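Local coordinates for protein 2'-deoxycytidine 5'-triphosphate deaminase (Agrobacterium tumefaciens, PDB 2R9Q) that probably deaminates the cytosine base of dCTP to give dUTP, a precursor for thymidine nucleotide synthesis, at residues G11-A14 / D15-R19. Sequence-based numbering, arbitrary orientation.
Sequences GILA and DGAIR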
# COMPACT_ATOMS: atom_id res chain seq x y z
N GLY B 11 -30.40 -27.67 -19.80
CA GLY B 11 -30.38 -26.99 -18.49
C GLY B 11 -29.22 -27.41 -17.61
O GLY B 11 -28.27 -28.01 -18.08
N ILE B 12 -29.33 -27.10 -16.32
CA ILE B 12 -28.30 -27.43 -15.34
C ILE B 12 -28.56 -28.83 -14.77
O ILE B 12 -29.68 -29.18 -14.47
CB ILE B 12 -28.21 -26.35 -14.21
CG1 ILE B 12 -27.78 -25.01 -14.81
CG2 ILE B 12 -27.22 -26.74 -13.14
CD1 ILE B 12 -28.25 -23.79 -14.07
N LEU B 13 -27.49 -29.61 -14.64
CA LEU B 13 -27.55 -30.90 -13.95
C LEU B 13 -27.76 -30.73 -12.44
O LEU B 13 -27.00 -30.04 -11.75
CB LEU B 13 -26.29 -31.75 -14.23
CG LEU B 13 -26.09 -32.37 -15.64
CD1 LEU B 13 -25.82 -31.32 -16.73
CD2 LEU B 13 -24.96 -33.39 -15.59
N ALA B 14 -28.81 -31.39 -11.94
CA ALA B 14 -29.05 -31.47 -10.51
C ALA B 14 -28.07 -32.46 -9.87
O ALA B 14 -27.37 -33.18 -10.56
CB ALA B 14 -30.53 -31.85 -10.23
N ASP B 15 -27.99 -32.45 -8.54
CA ASP B 15 -27.16 -33.41 -7.80
C ASP B 15 -27.30 -34.92 -8.17
O ASP B 15 -26.32 -35.68 -8.07
CB ASP B 15 -27.35 -33.22 -6.28
CG ASP B 15 -28.79 -33.05 -5.87
OD1 ASP B 15 -29.68 -33.33 -6.69
OD2 ASP B 15 -29.03 -32.63 -4.72
N GLY B 16 -28.50 -35.35 -8.57
CA GLY B 16 -28.72 -36.74 -8.93
C GLY B 16 -27.92 -37.08 -10.17
O GLY B 16 -27.24 -38.10 -10.22
N ALA B 17 -28.03 -36.22 -11.16
CA ALA B 17 -27.23 -36.28 -12.36
C ALA B 17 -25.73 -36.15 -12.09
O ALA B 17 -24.93 -36.86 -12.70
CB ALA B 17 -27.68 -35.20 -13.34
N ILE B 18 -25.32 -35.25 -11.20
CA ILE B 18 -23.90 -35.10 -10.88
C ILE B 18 -23.41 -36.42 -10.29
O ILE B 18 -22.34 -36.90 -10.64
CB ILE B 18 -23.60 -33.92 -9.90
CG1 ILE B 18 -23.92 -32.56 -10.53
CG2 ILE B 18 -22.11 -33.94 -9.48
CD1 ILE B 18 -24.00 -31.41 -9.54
N ARG B 19 -24.19 -36.99 -9.39
CA ARG B 19 -23.88 -38.28 -8.82
C ARG B 19 -23.85 -39.41 -9.86
O ARG B 19 -23.00 -40.25 -9.80
CB ARG B 19 -24.85 -38.60 -7.68
CG ARG B 19 -24.43 -37.90 -6.40
CD ARG B 19 -25.22 -38.34 -5.24
NE ARG B 19 -26.35 -37.46 -5.02
CZ ARG B 19 -26.47 -36.58 -4.03
NH1 ARG B 19 -25.53 -36.41 -3.12
NH2 ARG B 19 -27.56 -35.84 -3.97
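Ala-14 O accepts a hydrogen bond from Ile-18 N at 3.0 Å. It closes the first turn of helix 15-23. Ala-14 is the N-cap residue, and the short strand 11-12 leads into it. Ile-18 also leans on this oxygen with its side chain. Its CG1 is beside the backbone N, chi1 -65°, and comes within 3.5 Å of Ala-14 O. CD1 extends further back along the chain, to 4.0 Å from Leu-13 O. The methyl of Ala-17 meets the same carbonyl oxygen, so two side chains of the first turn pack around it.

Leu-13, one residue before the cap, points its side chain at the first turn. Its CB sits 3.8 Å from the CB of Ala-17. Its CG and CD2 stay near the same methyl. This gives a small apolar patch at the start of the helix. Phe-168 of strand 162-170 touches both Leu-13 and Ile-18 and extends this patch into the sheet. Strand 11-12 pairs antiparallel with that strand, so the helix start is joined to the sheet of the N-terminal dUTPase-like domain.

The CB of Asp-15 points away from the residues before it, but chi1 of 44° sets CG between the backbone N and the carbonyl carbon and brings OD1 to 3.7 Å from Ala-14 C. Both carboxylate oxygens accept backbone N-H groups from the late part of the chain: OD1 from Glu-345, OD2 from Gly-346. Arg-19, one turn on, places NE in a salt bridge with Glu-345. The helix start is thus tied to the segment near the modelled C-terminus. Within the helix, Arg-19 NH2 makes a long salt bridge to Asp-15 OD2 at 3.6 Å.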